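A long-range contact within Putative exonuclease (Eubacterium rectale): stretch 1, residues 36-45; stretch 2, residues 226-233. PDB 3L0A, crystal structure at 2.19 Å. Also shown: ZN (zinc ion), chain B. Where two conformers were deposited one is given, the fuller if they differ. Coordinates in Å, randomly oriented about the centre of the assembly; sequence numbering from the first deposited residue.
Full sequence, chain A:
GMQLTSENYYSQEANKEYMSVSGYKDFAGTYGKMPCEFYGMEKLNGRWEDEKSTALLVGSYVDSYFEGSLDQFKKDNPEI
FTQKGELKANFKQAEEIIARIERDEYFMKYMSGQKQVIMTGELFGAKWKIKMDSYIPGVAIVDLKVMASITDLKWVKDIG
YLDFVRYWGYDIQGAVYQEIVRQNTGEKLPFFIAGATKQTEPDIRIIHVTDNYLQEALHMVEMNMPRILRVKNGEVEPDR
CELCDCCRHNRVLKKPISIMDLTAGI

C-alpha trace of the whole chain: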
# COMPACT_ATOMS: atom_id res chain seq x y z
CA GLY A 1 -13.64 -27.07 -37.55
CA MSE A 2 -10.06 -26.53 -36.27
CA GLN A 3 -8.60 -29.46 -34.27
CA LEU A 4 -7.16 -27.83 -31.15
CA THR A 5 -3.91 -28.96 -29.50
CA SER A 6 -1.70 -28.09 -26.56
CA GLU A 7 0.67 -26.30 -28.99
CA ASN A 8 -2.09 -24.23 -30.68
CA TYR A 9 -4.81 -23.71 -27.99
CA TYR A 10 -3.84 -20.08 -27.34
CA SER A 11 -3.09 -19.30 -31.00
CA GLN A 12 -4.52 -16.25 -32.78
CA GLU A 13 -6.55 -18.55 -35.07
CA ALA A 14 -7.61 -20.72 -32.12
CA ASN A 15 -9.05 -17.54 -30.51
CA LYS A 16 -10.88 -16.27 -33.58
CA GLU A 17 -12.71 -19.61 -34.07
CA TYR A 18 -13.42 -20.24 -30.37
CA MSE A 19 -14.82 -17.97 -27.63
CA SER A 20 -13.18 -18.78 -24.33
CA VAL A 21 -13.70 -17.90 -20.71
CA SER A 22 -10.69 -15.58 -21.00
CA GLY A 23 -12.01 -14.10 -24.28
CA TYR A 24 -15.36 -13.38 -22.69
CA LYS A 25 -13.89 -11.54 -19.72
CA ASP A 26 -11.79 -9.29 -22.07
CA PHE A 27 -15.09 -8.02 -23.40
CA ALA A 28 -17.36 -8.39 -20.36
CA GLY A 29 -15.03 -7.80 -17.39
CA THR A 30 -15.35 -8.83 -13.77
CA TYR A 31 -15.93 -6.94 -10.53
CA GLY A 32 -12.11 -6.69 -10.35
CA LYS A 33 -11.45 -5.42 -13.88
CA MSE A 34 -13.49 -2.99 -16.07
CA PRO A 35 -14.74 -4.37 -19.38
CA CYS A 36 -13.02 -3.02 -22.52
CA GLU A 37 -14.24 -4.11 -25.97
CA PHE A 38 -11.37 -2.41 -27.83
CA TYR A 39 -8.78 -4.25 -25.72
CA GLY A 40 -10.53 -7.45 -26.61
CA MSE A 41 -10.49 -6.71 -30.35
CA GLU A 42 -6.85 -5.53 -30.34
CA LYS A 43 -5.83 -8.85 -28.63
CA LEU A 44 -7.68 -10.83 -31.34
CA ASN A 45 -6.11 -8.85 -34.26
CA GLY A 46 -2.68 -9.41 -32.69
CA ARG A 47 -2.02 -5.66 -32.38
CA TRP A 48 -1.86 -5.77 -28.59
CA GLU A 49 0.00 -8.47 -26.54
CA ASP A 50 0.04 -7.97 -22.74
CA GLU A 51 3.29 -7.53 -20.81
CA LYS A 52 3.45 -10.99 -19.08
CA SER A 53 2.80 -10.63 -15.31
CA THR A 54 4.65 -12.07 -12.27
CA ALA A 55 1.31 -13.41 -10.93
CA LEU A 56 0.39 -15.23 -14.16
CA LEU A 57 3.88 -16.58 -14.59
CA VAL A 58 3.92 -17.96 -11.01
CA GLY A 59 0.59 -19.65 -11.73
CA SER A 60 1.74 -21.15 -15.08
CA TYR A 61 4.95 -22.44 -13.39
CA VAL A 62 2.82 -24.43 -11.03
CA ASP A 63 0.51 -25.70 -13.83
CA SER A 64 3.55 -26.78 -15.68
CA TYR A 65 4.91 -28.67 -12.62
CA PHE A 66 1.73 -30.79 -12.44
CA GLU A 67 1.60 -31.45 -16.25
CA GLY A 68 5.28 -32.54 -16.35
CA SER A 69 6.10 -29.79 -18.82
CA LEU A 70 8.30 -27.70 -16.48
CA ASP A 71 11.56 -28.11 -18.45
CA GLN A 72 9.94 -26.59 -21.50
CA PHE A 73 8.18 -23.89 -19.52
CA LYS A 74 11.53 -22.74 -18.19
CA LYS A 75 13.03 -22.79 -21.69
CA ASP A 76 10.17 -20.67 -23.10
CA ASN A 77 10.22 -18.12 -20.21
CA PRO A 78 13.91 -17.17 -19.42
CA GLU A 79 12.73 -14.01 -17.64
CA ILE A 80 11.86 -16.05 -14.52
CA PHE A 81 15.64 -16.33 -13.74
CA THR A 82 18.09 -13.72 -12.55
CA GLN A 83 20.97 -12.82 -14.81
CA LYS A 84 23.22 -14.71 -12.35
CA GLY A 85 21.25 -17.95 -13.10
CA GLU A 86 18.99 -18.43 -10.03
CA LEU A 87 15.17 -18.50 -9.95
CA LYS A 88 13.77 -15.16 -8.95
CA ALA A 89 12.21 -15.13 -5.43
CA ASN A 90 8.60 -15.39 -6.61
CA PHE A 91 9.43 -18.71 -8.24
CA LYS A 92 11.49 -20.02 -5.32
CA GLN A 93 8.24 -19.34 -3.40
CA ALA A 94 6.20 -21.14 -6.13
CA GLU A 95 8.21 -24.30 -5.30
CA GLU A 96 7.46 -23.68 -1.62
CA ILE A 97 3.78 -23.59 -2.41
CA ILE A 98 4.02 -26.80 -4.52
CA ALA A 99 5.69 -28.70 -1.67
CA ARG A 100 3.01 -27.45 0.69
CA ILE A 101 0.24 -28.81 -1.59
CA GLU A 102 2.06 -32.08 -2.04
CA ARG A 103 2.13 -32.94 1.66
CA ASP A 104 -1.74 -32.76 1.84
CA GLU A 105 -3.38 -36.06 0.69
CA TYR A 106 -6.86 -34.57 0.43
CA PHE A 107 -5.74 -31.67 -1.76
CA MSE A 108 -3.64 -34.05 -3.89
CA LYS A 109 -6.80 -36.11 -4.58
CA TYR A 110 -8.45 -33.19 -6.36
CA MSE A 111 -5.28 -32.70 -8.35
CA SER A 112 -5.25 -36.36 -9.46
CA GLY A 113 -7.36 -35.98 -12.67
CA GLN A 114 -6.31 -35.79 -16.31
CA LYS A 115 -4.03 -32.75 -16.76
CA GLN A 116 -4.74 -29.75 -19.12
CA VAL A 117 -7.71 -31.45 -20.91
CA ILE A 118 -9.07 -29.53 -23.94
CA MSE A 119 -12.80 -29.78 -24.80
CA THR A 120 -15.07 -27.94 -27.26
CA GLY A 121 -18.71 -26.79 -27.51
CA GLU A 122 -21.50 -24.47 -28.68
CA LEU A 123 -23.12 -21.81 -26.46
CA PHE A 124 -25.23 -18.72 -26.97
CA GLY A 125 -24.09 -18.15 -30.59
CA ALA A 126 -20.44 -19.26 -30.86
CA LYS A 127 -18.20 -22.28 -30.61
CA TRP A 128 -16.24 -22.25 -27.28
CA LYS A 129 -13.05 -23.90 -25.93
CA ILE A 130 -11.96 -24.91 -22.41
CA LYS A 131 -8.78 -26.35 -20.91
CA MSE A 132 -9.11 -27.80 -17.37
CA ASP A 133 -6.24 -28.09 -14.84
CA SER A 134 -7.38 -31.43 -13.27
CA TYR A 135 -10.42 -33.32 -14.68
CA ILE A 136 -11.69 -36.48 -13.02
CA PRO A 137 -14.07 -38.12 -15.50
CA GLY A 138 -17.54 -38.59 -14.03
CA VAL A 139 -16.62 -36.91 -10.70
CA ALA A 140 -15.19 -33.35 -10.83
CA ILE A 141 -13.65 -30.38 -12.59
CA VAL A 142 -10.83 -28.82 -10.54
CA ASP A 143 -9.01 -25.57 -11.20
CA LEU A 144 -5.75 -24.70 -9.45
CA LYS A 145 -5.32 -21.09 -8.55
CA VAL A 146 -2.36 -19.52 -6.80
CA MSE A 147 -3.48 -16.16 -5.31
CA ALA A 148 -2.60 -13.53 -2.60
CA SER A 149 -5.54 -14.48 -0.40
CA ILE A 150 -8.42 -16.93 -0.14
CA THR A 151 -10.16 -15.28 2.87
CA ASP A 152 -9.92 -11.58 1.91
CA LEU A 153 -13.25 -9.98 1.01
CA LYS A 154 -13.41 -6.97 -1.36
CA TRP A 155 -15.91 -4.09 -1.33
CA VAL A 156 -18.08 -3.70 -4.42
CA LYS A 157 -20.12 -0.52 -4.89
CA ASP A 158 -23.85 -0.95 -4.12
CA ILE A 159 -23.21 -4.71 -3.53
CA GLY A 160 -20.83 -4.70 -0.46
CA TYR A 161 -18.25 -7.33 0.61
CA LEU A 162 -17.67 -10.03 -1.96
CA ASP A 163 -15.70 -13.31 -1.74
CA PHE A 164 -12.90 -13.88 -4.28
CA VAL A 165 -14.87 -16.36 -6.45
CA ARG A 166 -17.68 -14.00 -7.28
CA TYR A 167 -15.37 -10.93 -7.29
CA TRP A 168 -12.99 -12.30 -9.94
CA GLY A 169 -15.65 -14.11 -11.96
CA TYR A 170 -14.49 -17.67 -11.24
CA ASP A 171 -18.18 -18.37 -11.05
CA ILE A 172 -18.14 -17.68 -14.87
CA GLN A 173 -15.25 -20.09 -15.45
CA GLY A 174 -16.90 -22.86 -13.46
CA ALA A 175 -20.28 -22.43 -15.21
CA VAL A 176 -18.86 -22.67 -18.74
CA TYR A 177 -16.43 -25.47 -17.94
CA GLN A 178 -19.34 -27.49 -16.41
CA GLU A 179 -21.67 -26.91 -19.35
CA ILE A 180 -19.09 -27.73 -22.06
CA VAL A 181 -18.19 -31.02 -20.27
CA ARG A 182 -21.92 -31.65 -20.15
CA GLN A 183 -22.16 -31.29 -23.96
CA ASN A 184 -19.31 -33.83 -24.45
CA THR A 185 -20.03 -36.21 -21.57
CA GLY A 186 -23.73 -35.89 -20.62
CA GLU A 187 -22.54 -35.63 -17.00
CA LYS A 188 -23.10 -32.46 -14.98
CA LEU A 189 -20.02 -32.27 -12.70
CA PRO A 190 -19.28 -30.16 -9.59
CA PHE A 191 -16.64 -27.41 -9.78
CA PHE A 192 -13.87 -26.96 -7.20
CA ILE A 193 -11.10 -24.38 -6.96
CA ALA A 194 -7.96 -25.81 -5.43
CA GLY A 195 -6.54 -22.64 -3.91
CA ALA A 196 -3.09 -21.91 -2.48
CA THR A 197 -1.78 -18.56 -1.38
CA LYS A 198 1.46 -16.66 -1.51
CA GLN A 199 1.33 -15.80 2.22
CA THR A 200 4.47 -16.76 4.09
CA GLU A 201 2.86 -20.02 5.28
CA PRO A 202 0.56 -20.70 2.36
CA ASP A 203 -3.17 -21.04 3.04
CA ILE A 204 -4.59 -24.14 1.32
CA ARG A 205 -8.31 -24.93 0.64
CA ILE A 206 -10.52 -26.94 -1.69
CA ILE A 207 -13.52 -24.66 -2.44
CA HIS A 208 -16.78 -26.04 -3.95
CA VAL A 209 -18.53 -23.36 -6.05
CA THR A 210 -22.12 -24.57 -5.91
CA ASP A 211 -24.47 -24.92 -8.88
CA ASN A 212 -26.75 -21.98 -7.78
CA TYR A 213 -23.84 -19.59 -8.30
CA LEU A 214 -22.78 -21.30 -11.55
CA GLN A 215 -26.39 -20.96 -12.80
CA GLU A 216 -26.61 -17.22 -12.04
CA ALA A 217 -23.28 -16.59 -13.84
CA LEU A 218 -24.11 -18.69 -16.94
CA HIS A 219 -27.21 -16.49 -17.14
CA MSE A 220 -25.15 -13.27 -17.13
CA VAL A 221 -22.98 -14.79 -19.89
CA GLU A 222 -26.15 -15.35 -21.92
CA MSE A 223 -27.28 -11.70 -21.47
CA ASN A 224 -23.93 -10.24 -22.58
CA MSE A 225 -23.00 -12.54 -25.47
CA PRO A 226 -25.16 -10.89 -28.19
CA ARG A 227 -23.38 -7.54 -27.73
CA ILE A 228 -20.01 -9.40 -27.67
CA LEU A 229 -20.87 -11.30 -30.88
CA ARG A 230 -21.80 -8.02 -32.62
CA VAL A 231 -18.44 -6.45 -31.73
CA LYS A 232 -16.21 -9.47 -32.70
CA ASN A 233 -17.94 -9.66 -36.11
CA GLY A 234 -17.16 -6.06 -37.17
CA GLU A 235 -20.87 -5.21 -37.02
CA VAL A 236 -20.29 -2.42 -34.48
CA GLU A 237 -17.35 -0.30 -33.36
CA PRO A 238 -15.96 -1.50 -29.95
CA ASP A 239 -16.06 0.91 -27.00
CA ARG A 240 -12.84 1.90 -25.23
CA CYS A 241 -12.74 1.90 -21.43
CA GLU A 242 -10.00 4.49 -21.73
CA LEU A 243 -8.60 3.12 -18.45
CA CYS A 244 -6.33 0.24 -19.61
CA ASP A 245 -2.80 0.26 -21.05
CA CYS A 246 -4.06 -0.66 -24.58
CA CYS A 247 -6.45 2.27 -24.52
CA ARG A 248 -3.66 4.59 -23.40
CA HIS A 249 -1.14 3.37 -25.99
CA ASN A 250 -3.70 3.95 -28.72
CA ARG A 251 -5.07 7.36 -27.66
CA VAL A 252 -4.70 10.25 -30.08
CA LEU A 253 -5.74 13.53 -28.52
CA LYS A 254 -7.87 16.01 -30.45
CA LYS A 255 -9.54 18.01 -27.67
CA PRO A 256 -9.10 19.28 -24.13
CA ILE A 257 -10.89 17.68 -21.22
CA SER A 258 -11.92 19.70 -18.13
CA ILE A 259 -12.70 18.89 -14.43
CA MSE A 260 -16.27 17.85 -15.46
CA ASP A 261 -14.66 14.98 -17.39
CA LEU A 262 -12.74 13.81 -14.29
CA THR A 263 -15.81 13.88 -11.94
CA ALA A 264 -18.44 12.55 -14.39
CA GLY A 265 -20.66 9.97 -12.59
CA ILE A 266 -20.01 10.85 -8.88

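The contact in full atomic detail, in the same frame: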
# COMPACT_ATOMS: atom_id res chain seq x y z
N CYS A 36 -13.53 -3.87 -21.45
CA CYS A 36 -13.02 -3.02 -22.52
C CYS A 36 -13.05 -3.79 -23.84
O CYS A 36 -12.23 -4.68 -24.08
CB CYS A 36 -11.59 -2.55 -22.22
SG CYS A 36 -10.93 -1.39 -23.42
N GLU A 37 -14.00 -3.42 -24.69
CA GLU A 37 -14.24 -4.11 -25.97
C GLU A 37 -13.05 -3.98 -26.95
O GLU A 37 -12.63 -4.95 -27.59
CB GLU A 37 -15.54 -3.59 -26.59
CG GLU A 37 -16.75 -3.78 -25.66
CD GLU A 37 -18.10 -3.46 -26.28
OE1 GLU A 37 -18.16 -2.66 -27.21
OE2 GLU A 37 -19.12 -4.03 -25.80
N PHE A 38 -12.54 -2.76 -27.05
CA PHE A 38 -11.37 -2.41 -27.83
C PHE A 38 -10.19 -3.31 -27.48
O PHE A 38 -9.62 -3.95 -28.35
CB PHE A 38 -11.04 -0.95 -27.54
CG PHE A 38 -9.84 -0.42 -28.26
CD1 PHE A 38 -9.84 -0.31 -29.65
CD2 PHE A 38 -8.73 -0.00 -27.56
CE1 PHE A 38 -8.72 0.17 -30.31
CE2 PHE A 38 -7.61 0.48 -28.22
CZ PHE A 38 -7.60 0.56 -29.58
N TYR A 39 -9.83 -3.37 -26.19
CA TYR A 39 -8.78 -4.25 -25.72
C TYR A 39 -8.96 -5.67 -26.21
O TYR A 39 -8.01 -6.33 -26.64
CB TYR A 39 -8.73 -4.23 -24.19
CG TYR A 39 -7.89 -5.31 -23.52
CD1 TYR A 39 -6.51 -5.28 -23.57
CD2 TYR A 39 -8.50 -6.33 -22.81
CE1 TYR A 39 -5.73 -6.26 -22.92
CE2 TYR A 39 -7.74 -7.32 -22.14
CZ TYR A 39 -6.36 -7.28 -22.21
OH TYR A 39 -5.62 -8.26 -21.58
N GLY A 40 -10.20 -6.13 -26.17
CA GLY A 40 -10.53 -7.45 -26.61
C GLY A 40 -10.34 -7.68 -28.10
O GLY A 40 -10.00 -8.81 -28.52
N MSE A 41 -10.59 -6.64 -28.88
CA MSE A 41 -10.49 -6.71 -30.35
C MSE A 41 -9.02 -6.53 -30.77
O MSE A 41 -8.55 -7.23 -31.64
CB MSE A 41 -11.35 -5.63 -31.01
CG MSE A 41 -12.85 -5.89 -30.91
SE MSE A 41 -13.39 -7.46 -31.89
CE MSE A 41 -13.58 -6.58 -33.62
N GLU A 42 -8.28 -5.65 -30.10
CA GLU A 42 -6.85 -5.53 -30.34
C GLU A 42 -6.05 -6.81 -29.99
O GLU A 42 -5.09 -7.15 -30.69
CB GLU A 42 -6.31 -4.32 -29.60
CG GLU A 42 -6.95 -3.03 -30.07
CD GLU A 42 -6.72 -2.79 -31.53
OE1 GLU A 42 -5.58 -2.44 -31.90
OE2 GLU A 42 -7.67 -2.93 -32.34
N LYS A 43 -6.45 -7.53 -28.94
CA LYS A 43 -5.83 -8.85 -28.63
C LYS A 43 -6.07 -9.90 -29.72
O LYS A 43 -5.17 -10.67 -30.04
CB LYS A 43 -6.32 -9.41 -27.28
CG LYS A 43 -5.51 -8.93 -26.07
CD LYS A 43 -6.10 -9.46 -24.71
CE LYS A 43 -5.46 -10.80 -24.22
NZ LYS A 43 -6.30 -11.58 -23.24
N LEU A 44 -7.30 -9.92 -30.26
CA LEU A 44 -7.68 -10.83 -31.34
C LEU A 44 -6.90 -10.57 -32.63
O LEU A 44 -6.34 -11.51 -33.19
CB LEU A 44 -9.18 -10.70 -31.62
CG LEU A 44 -10.13 -11.23 -30.56
CD1 LEU A 44 -11.48 -10.52 -30.69
CD2 LEU A 44 -10.26 -12.76 -30.69
N ASN A 45 -6.90 -9.31 -33.09
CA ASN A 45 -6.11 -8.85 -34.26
C ASN A 45 -4.62 -9.16 -34.16
O ASN A 45 -3.93 -9.23 -35.17
CB ASN A 45 -6.13 -7.30 -34.39
CG ASN A 45 -7.51 -6.70 -34.63
OD1 ASN A 45 -8.46 -7.37 -35.06
ND2 ASN A 45 -7.62 -5.40 -34.34
N PRO A 226 -24.77 -11.52 -26.91
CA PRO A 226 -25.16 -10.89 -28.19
C PRO A 226 -24.34 -9.63 -28.50
O PRO A 226 -23.80 -9.49 -29.59
CB PRO A 226 -26.67 -10.58 -28.00
CG PRO A 226 -27.15 -11.53 -26.92
CD PRO A 226 -25.94 -11.79 -26.03
N ARG A 227 -24.20 -8.73 -27.53
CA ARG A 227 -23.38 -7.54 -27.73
C ARG A 227 -21.92 -7.89 -28.09
O ARG A 227 -21.35 -7.28 -29.00
CB ARG A 227 -23.37 -6.67 -26.47
CG ARG A 227 -22.34 -5.53 -26.50
CD ARG A 227 -22.50 -4.56 -27.73
NE ARG A 227 -21.51 -3.47 -27.67
CZ ARG A 227 -21.50 -2.37 -28.43
NH1 ARG A 227 -22.42 -2.16 -29.35
NH2 ARG A 227 -20.54 -1.47 -28.25
N ILE A 228 -21.34 -8.85 -27.36
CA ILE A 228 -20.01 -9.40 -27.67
C ILE A 228 -19.98 -9.88 -29.13
O ILE A 228 -19.17 -9.43 -29.93
CB ILE A 228 -19.58 -10.57 -26.69
CG1 ILE A 228 -19.36 -10.06 -25.26
CG2 ILE A 228 -18.30 -11.32 -27.18
CD1 ILE A 228 -19.53 -11.14 -24.17
N LEU A 229 -20.89 -10.78 -29.51
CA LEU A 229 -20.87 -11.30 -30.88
C LEU A 229 -20.93 -10.20 -31.95
O LEU A 229 -20.25 -10.29 -32.98
CB LEU A 229 -21.99 -12.33 -31.10
CG LEU A 229 -21.63 -13.69 -30.49
CD1 LEU A 229 -22.89 -14.56 -30.30
CD2 LEU A 229 -20.58 -14.36 -31.38
N ARG A 230 -21.70 -9.16 -31.70
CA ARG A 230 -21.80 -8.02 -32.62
C ARG A 230 -20.43 -7.39 -32.80
O ARG A 230 -19.96 -7.17 -33.91
CB ARG A 230 -22.83 -6.97 -32.12
CG ARG A 230 -24.29 -7.20 -32.59
CD ARG A 230 -25.36 -6.60 -31.64
NE ARG A 230 -25.30 -5.14 -31.50
CZ ARG A 230 -25.61 -4.49 -30.38
NH1 ARG A 230 -25.99 -5.16 -29.30
NH2 ARG A 230 -25.52 -3.17 -30.33
N VAL A 231 -19.75 -7.11 -31.68
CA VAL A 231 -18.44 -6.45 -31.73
C VAL A 231 -17.33 -7.30 -32.45
O VAL A 231 -16.62 -6.79 -33.33
CB VAL A 231 -17.96 -5.99 -30.34
CG1 VAL A 231 -16.72 -5.15 -30.50
CG2 VAL A 231 -19.03 -5.20 -29.62
N LYS A 232 -17.20 -8.57 -32.09
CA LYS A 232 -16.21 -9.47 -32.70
C LYS A 232 -16.41 -9.66 -34.20
O LYS A 232 -15.46 -9.96 -34.91
CB LYS A 232 -16.23 -10.84 -32.01
CG LYS A 232 -15.26 -11.92 -32.56
CD LYS A 232 -15.30 -13.17 -31.64
CE LYS A 232 -14.33 -14.31 -32.02
NZ LYS A 232 -14.57 -15.58 -31.18
N ASN A 233 -17.64 -9.48 -34.68
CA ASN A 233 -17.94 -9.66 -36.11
C ASN A 233 -17.90 -8.39 -36.95
O ASN A 233 -18.36 -8.39 -38.08
CB ASN A 233 -19.32 -10.33 -36.28
CG ASN A 233 -19.33 -11.80 -35.83
OD1 ASN A 233 -18.72 -12.20 -34.81
ND2 ASN A 233 -20.06 -12.62 -36.58
ZN ZN B . -9.51 -0.07 -22.47

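Two helices far apart in sequence, with any touching pair at least 188 positions apart, meet here along a short, narrow seam. Residues 37–45 form one and 226–232 the last part of the other, which begins earlier in the chain. Their N-to-C directions differ by 48°, and the axes come no closer than 10.8 Å. The nearest backbone approach is at Met41 and Lys232, whose CA atoms are 6.8 Å apart, and side chains make the contacts across the gap. The contact buries a modest 304 Å², counting both sides. Glu37, Met41 and Val231 cover most of it.

Glu37 and Met41 lie four residues apart, about one helical turn, so both point their CA-to-CB bonds toward the partner helix; the backbone bond from Met41 N to Glu37 O (2.9 Å) belongs to that same turn. Glu37 reaches out with chi1 m and chi2 t to meet Arg227, whose CA-to-CB bond points sideways but whose long side chain brings its end nearer. The result is a two-pronged salt bridge: Arg227 NH2 donates to Glu37 OE1 at 2.9 Å, and Arg227 NE donates to Glu37 OE2 at 3.1 Å. The N-H...O angle of 170° makes the NE bond nearly straight, while the NH2 bond is more bent at 141°. A carboxylate suits this place because its two oxygens can match two nitrogens along the edge of a planar guanidinium, joining charge attraction to directed hydrogen bonds.

Val231, one turn beyond Arg227, also points toward stretch 1. Its compact, branched side chain touches both major partners: Val231 CG2 lies 3.6 Å from Glu37 OE1, beside the salt bridge, and Val231 CG1 packs 4.0 Å from Met41 CG, an apolar contact.

Met41, a selenomethionine in this crystal, has an unbranched, flexible side chain that can follow the uneven surface of a neighbouring helix. With all three chi angles in m, it folds against the end of the second helix. Its CE comes within 3.1 Å of Val231 O, a close approach to the backbone, and its SE lies 3.6 Å from Lys232 CA. Lys232 extends its chain with every chi angle t, offering methylene groups to the seam: Leu44 CD1 lies 4.4 Å from Lys232 CG. Its amino group, meanwhile, is hydrogen-bonded elsewhere in the structure.

Cys36 takes no part in the contact but secures the start of the first helix. Its SG accepts a capping hydrogen bond from Tyr39 N at 3.6 Å and binds ZN at 2.2 Å, anchoring the helix beside the metal.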